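Local structure of mevalonate kinase, putative (Leishmania major, 2HFS) at residues L222-A236 against R244-Q258. The protein probably catalyses the ATP-dependent phosphorylation of (R)-mevalonate to (R)-5-phosphomevalonate, an early step of isoprenoid and sterol biosynthesis, as a member of the GHMP kinase family. Numbering follows the deposited sequence.
Sequences LYDNYTHIVSQAREA and RLGQLMNANHDLCRQ
Ile229 and Leu255 meet tip to tip, their CD1 methyls only 3.3 Å apart, tighter than usual for two carbons. Each is also a knob: Ile229 sits among Leu248, Ala251, Asn252 and Leu255, while Leu255 fills the hole formed by Leu222, Asn225, Tyr226 and Ile229. Leu248 is the third, among Ile229, Gln232, Ala233 and Ala236; with CG anti to its carbonyl carbon (chi1 -70°), its methyls divide between two neighbours, CD1 resting 3.6 Å from Ala233 N and CD2 3.7 Å from Gln232 CB. The two helices, 216-239 and 242-258, form an antiparallel hairpin whose segment axes come within 9.1 Å, with a signed crossing angle of -161°. In the C-terminal half of this GHMP kinase, helix 242-258 lies on the antiparallel sheet, with Met249, a selenomethionine in this model, against Val293 and Leu295. On the side of strand 17-25, where Phe25 touches both residues, Asn252 brings OD1 to the edge of the Tyr226 ring, near its plane and 3.4 Å from CE2; the Tyr226 hydroxyl hydrogen-bonds to Glu35 O, and the ring lies nearly parallel to that of Phe29. Near the hairpin turn, Arg244 NH2 makes a salt bridge to Glu235 OE2 (3.1 Å), with OE2 oblique to the guanidinium plane, and Ala236 CB lies over one guanidinium face, offset toward the rim.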
loop_
_atom_site.group_PDB
_atom_site.type_symbol
_atom_site.label_atom_id
_atom_site.label_comp_id
_atom_site.label_asym_id
_atom_site.label_seq_id
_atom_site.Cartn_x
_atom_site.Cartn_y
_atom_site.Cartn_z
ATOM N N LEU A 222 14.404 -4.227 -20.986
ATOM C CA LEU A 222 13.359 -3.505 -20.232
ATOM C C LEU A 222 13.748 -3.233 -18.778
ATOM O O LEU A 222 13.429 -2.177 -18.216
ATOM C CB LEU A 222 12.047 -4.289 -20.269
ATOM C CG LEU A 222 11.547 -4.657 -21.659
ATOM C CD1 LEU A 222 10.233 -5.451 -21.579
ATOM C CD2 LEU A 222 11.408 -3.394 -22.529
ATOM N N TYR A 223 14.405 -4.212 -18.170
ATOM C CA TYR A 223 14.929 -4.091 -16.816
ATOM C C TYR A 223 15.950 -2.953 -16.694
ATOM O O TYR A 223 15.915 -2.176 -15.736
ATOM C CB TYR A 223 15.581 -5.412 -16.395
ATOM C CG TYR A 223 16.198 -5.340 -15.024
ATOM C CD1 TYR A 223 17.528 -4.963 -14.855
ATOM C CD2 TYR A 223 15.439 -5.616 -13.888
ATOM C CE1 TYR A 223 18.094 -4.876 -13.582
ATOM C CE2 TYR A 223 15.997 -5.541 -12.616
ATOM C CZ TYR A 223 17.319 -5.170 -12.470
ATOM O OH TYR A 223 17.859 -5.096 -11.209
ATOM N N ASP A 224 16.876 -2.846 -17.644
ATOM C CA ASP A 224 17.887 -1.792 -17.520
ATOM C C ASP A 224 17.236 -0.449 -17.791
ATOM O O ASP A 224 17.547 0.542 -17.134
ATOM C CB ASP A 224 19.055 -2.000 -18.474
ATOM C CG ASP A 224 19.900 -3.204 -18.118
ATOM O OD1 ASP A 224 19.956 -3.596 -16.929
ATOM O OD2 ASP A 224 20.548 -3.811 -18.994
ATOM N N ASN A 225 16.321 -0.446 -18.756
ATOM C CA ASN A 225 15.490 0.711 -19.054
ATOM C C ASN A 225 14.825 1.190 -17.776
ATOM O O ASN A 225 14.754 2.393 -17.523
ATOM C CB ASN A 225 14.436 0.363 -20.121
ATOM C CG ASN A 225 15.038 0.257 -21.538
ATOM O OD1 ASN A 225 16.225 0.533 -21.747
ATOM N ND2 ASN A 225 14.218 -0.140 -22.509
ATOM N N TYR A 226 14.361 0.237 -16.968
ATOM C CA TYR A 226 13.793 0.578 -15.658
ATOM C C TYR A 226 14.773 1.237 -14.684
ATOM O O TYR A 226 14.450 2.261 -14.063
ATOM C CB TYR A 226 13.061 -0.590 -14.976
ATOM C CG TYR A 226 12.586 -0.112 -13.627
ATOM C CD1 TYR A 226 13.271 -0.471 -12.449
ATOM C CD2 TYR A 226 11.530 0.816 -13.531
ATOM C CE1 TYR A 226 12.872 0.025 -11.201
ATOM C CE2 TYR A 226 11.129 1.329 -12.289
ATOM C CZ TYR A 226 11.806 0.936 -11.134
ATOM O OH TYR A 226 11.406 1.450 -9.925
ATOM N N THR A 227 15.954 0.643 -14.533
ATOM C CA THR A 227 16.959 1.140 -13.587
ATOM C C THR A 227 17.340 2.595 -13.870
ATOM O O THR A 227 17.530 3.366 -12.940
ATOM C CB THR A 227 18.208 0.232 -13.524
ATOM O OG1 THR A 227 18.804 0.126 -14.828
ATOM C CG2 THR A 227 17.815 -1.193 -13.144
ATOM N N HIS A 228 17.415 2.975 -15.151
ATOM C CA HIS A 228 17.629 4.378 -15.505
ATOM C C HIS A 228 16.490 5.291 -15.019
ATOM O O HIS A 228 16.754 6.371 -14.472
ATOM C CB HIS A 228 17.895 4.560 -17.010
ATOM C CG HIS A 228 18.264 5.965 -17.386
ATOM N ND1 HIS A 228 19.193 6.707 -16.682
ATOM C CD2 HIS A 228 17.834 6.763 -18.394
ATOM C CE1 HIS A 228 19.314 7.901 -17.236
ATOM N NE2 HIS A 228 18.497 7.963 -18.273
ATOM N N ILE A 229 15.242 4.857 -15.183
ATOM C CA ILE A 229 14.097 5.666 -14.745
ATOM C C ILE A 229 14.100 5.891 -13.229
ATOM O O ILE A 229 13.910 7.021 -12.777
ATOM C CB ILE A 229 12.746 5.062 -15.230
ATOM C CG1 ILE A 229 12.626 5.179 -16.755
ATOM C CG2 ILE A 229 11.551 5.774 -14.575
ATOM C CD1 ILE A 229 11.552 4.320 -17.338
ATOM N N VAL A 230 14.333 4.831 -12.453
ATOM C CA VAL A 230 14.289 4.952 -10.995
ATOM C C VAL A 230 15.437 5.829 -10.473
ATOM O O VAL A 230 15.246 6.628 -9.569
ATOM C CB VAL A 230 14.169 3.571 -10.273
ATOM C CG1 VAL A 230 15.421 2.710 -10.477
ATOM C CG2 VAL A 230 13.845 3.762 -8.818
ATOM N N SER A 231 16.618 5.692 -11.083
ATOM C CA SER A 231 17.774 6.539 -10.775
ATOM C C SER A 231 17.387 7.999 -10.920
ATOM O O SER A 231 17.652 8.850 -10.047
ATOM C CB SER A 231 18.908 6.201 -11.748
ATOM O OG SER A 231 20.074 6.964 -11.489
ATOM N N GLN A 232 16.743 8.288 -12.039
ATOM C CA GLN A 232 16.336 9.635 -12.336
ATOM C C GLN A 232 15.214 10.070 -11.401
ATOM O O GLN A 232 15.199 11.213 -10.957
ATOM C CB GLN A 232 15.956 9.754 -13.806
ATOM C CG GLN A 232 17.163 9.608 -14.740
ATOM C CD GLN A 232 16.808 9.851 -16.193
ATOM O OE1 GLN A 232 16.308 8.956 -16.874
ATOM N NE2 GLN A 232 17.072 11.062 -16.677
ATOM N N ALA A 233 14.305 9.154 -11.071
ATOM C CA ALA A 233 13.212 9.456 -10.135
ATOM C C ALA A 233 13.729 9.891 -8.763
ATOM O O ALA A 233 13.239 10.860 -8.170
ATOM C CB ALA A 233 12.277 8.269 -10.008
ATOM N N ARG A 234 14.742 9.186 -8.275
ATOM C CA ARG A 234 15.411 9.558 -7.036
ATOM C C ARG A 234 15.963 10.994 -7.127
ATOM O O ARG A 234 15.794 11.805 -6.204
ATOM C CB ARG A 234 16.508 8.548 -6.709
ATOM C CG ARG A 234 15.958 7.154 -6.401
ATOM C CD ARG A 234 16.989 6.161 -5.842
ATOM N NE ARG A 234 17.657 6.664 -4.640
ATOM C CZ ARG A 234 18.712 6.086 -4.063
ATOM N NH1 ARG A 234 19.230 4.970 -4.569
ATOM N NH2 ARG A 234 19.250 6.621 -2.970
ATOM N N GLU A 235 16.589 11.304 -8.260
ATOM C CA GLU A 235 17.090 12.643 -8.519
ATOM C C GLU A 235 15.964 13.650 -8.396
ATOM O O GLU A 235 15.999 14.519 -7.521
ATOM C CB GLU A 235 17.686 12.732 -9.920
ATOM C CG GLU A 235 19.122 12.299 -10.038
ATOM C CD GLU A 235 19.822 12.990 -11.185
ATOM O OE1 GLU A 235 20.816 13.685 -10.917
ATOM O OE2 GLU A 235 19.374 12.845 -12.348
ATOM N N ALA A 236 14.961 13.511 -9.265
ATOM C CA ALA A 236 13.793 14.386 -9.277
ATOM C C ALA A 236 13.246 14.690 -7.877
ATOM O O ALA A 236 12.873 15.835 -7.595
ATOM C CB ALA A 236 12.702 13.808 -10.173
ATOM N N ARG A 244 9.127 16.501 -13.635
ATOM C CA ARG A 244 10.001 15.452 -14.115
ATOM C C ARG A 244 9.638 14.125 -13.472
ATOM O O ARG A 244 9.670 13.073 -14.126
ATOM C CB ARG A 244 11.451 15.781 -13.801
ATOM C CG ARG A 244 12.389 14.650 -14.155
ATOM C CD ARG A 244 13.808 15.068 -14.411
ATOM N NE ARG A 244 14.743 14.008 -14.032
ATOM C CZ ARG A 244 15.522 14.048 -12.955
ATOM N NH1 ARG A 244 15.513 15.106 -12.134
ATOM N NH2 ARG A 244 16.335 13.038 -12.703
ATOM N N LEU A 245 9.317 14.169 -12.181
ATOM C CA LEU A 245 8.877 12.975 -11.493
ATOM C C LEU A 245 7.692 12.364 -12.237
ATOM O O LEU A 245 7.643 11.151 -12.437
ATOM C CB LEU A 245 8.518 13.273 -10.034
ATOM C CG LEU A 245 8.202 12.008 -9.217
ATOM C CD1 LEU A 245 9.459 11.212 -8.908
ATOM C CD2 LEU A 245 7.435 12.337 -7.935
ATOM N N GLY A 246 6.765 13.212 -12.668
ATOM C CA GLY A 246 5.574 12.770 -13.395
ATOM C C GLY A 246 5.881 12.126 -14.738
ATOM O O GLY A 246 5.373 11.052 -15.068
ATOM N N GLN A 247 6.719 12.797 -15.524
ATOM C CA GLN A 247 7.195 12.237 -16.780
ATOM C C GLN A 247 7.820 10.832 -16.618
ATOM O O GLN A 247 7.602 9.956 -17.461
ATOM C CB GLN A 247 8.157 13.211 -17.471
ATOM C CG GLN A 247 8.523 12.808 -18.919
ATOM C CD GLN A 247 7.369 12.162 -19.695
ATOM O OE1 GLN A 247 6.251 12.719 -19.787
ATOM N NE2 GLN A 247 7.637 10.976 -20.255
ATOM N N LEU A 248 8.570 10.631 -15.541
ATOM C CA LEU A 248 9.221 9.353 -15.230
ATOM C C LEU A 248 8.204 8.268 -14.874
ATOM O O LEU A 248 8.343 7.120 -15.293
ATOM C CB LEU A 248 10.251 9.527 -14.101
ATOM C CG LEU A 248 11.525 10.317 -14.474
ATOM C CD1 LEU A 248 12.120 10.988 -13.268
ATOM C CD2 LEU A 248 12.560 9.429 -15.174
HETATM N N MSE A 249 7.181 8.645 -14.107
HETATM C CA MSE A 249 6.054 7.755 -13.850
HETATM C C MSE A 249 5.421 7.286 -15.166
HETATM O O MSE A 249 5.115 6.115 -15.328
HETATM C CB MSE A 249 5.003 8.436 -12.954
HETATM C CG MSE A 249 5.394 8.505 -11.477
HETATM SE SE MSE A 249 4.219 9.730 -10.583
HETATM C CE MSE A 249 2.615 8.610 -10.497
ATOM N N ASN A 250 5.231 8.200 -16.109
ATOM C CA ASN A 250 4.703 7.833 -17.435
ATOM C C ASN A 250 5.608 6.827 -18.136
ATOM O O ASN A 250 5.148 5.853 -18.751
ATOM C CB ASN A 250 4.529 9.088 -18.303
ATOM C CG ASN A 250 3.369 9.936 -17.862
ATOM O OD1 ASN A 250 2.496 9.462 -17.144
ATOM N ND2 ASN A 250 3.339 11.199 -18.305
ATOM N N ALA A 251 6.911 7.071 -18.023
ATOM C CA ALA A 251 7.902 6.203 -18.639
ATOM C C ALA A 251 7.841 4.832 -17.998
ATOM O O ALA A 251 7.949 3.817 -18.687
ATOM C CB ALA A 251 9.297 6.799 -18.490
ATOM N N ASN A 252 7.676 4.815 -16.678
ATOM C CA ASN A 252 7.544 3.567 -15.941
ATOM C C ASN A 252 6.311 2.795 -16.361
ATOM O O ASN A 252 6.394 1.591 -16.587
ATOM C CB ASN A 252 7.512 3.810 -14.410
ATOM C CG ASN A 252 7.865 2.545 -13.581
ATOM O OD1 ASN A 252 8.012 2.641 -12.359
ATOM N ND2 ASN A 252 7.997 1.378 -14.227
ATOM N N HIS A 253 5.167 3.466 -16.464
ATOM C CA HIS A 253 3.958 2.805 -16.964
ATOM C C HIS A 253 4.224 2.170 -18.324
ATOM O O HIS A 253 3.865 1.024 -18.582
ATOM C CB HIS A 253 2.800 3.793 -17.107
ATOM C CG HIS A 253 1.532 3.152 -17.562
ATOM N ND1 HIS A 253 0.719 2.427 -16.714
ATOM C CD2 HIS A 253 0.952 3.087 -18.785
ATOM C CE1 HIS A 253 -0.314 1.963 -17.386
ATOM N NE2 HIS A 253 -0.207 2.361 -18.642
ATOM N N ASP A 254 4.866 2.929 -19.207
ATOM C CA ASP A 254 5.193 2.418 -20.527
ATOM C C ASP A 254 5.932 1.081 -20.430
ATOM O O ASP A 254 5.530 0.109 -21.066
ATOM C CB ASP A 254 5.996 3.443 -21.313
ATOM C CG ASP A 254 5.631 3.461 -22.776
ATOM O OD1 ASP A 254 4.457 3.149 -23.093
ATOM O OD2 ASP A 254 6.429 3.816 -23.667
ATOM N N LEU A 255 6.967 1.013 -19.588
ATOM C CA LEU A 255 7.709 -0.248 -19.360
ATOM C C LEU A 255 6.840 -1.400 -18.809
ATOM O O LEU A 255 7.043 -2.570 -19.154
ATOM C CB LEU A 255 8.907 0.003 -18.441
ATOM C CG LEU A 255 10.046 0.755 -19.131
ATOM C CD1 LEU A 255 11.066 1.198 -18.113
ATOM C CD2 LEU A 255 10.701 -0.098 -20.223
ATOM N N CYS A 256 5.891 -1.055 -17.945
ATOM C CA CYS A 256 4.926 -2.023 -17.388
ATOM C C CYS A 256 4.029 -2.589 -18.456
ATOM O O CYS A 256 3.730 -3.770 -18.443
ATOM C CB CYS A 256 4.084 -1.375 -16.291
ATOM S SG CYS A 256 5.077 -1.086 -14.816
ATOM N N ARG A 257 3.612 -1.745 -19.401
ATOM C CA ARG A 257 2.856 -2.224 -20.551
ATOM C C ARG A 257 3.677 -3.251 -21.341
ATOM O O ARG A 257 3.120 -4.214 -21.848
ATOM C CB ARG A 257 2.469 -1.084 -21.494
ATOM C CG ARG A 257 1.563 -0.007 -20.921
ATOM C CD ARG A 257 1.060 0.928 -22.005
ATOM N NE ARG A 257 0.234 0.221 -22.994
ATOM C CZ ARG A 257 -0.248 0.785 -24.100
ATOM N NH1 ARG A 257 0.010 2.063 -24.357
ATOM N NH2 ARG A 257 -0.979 0.072 -24.949
ATOM N N GLN A 258 4.997 -3.054 -21.409
ATOM C CA GLN A 258 5.880 -3.899 -22.221
ATOM C C GLN A 258 6.200 -5.243 -21.572
ATOM O O GLN A 258 6.683 -6.146 -22.251
ATOM C CB GLN A 258 7.174 -3.159 -22.578
ATOM C CG GLN A 258 6.928 -1.857 -23.344
ATOM C CD GLN A 258 8.193 -1.202 -23.853
ATOM O OE1 GLN A 258 8.997 -1.828 -24.547
ATOM N NE2 GLN A 258 8.342 0.079 -23.564
#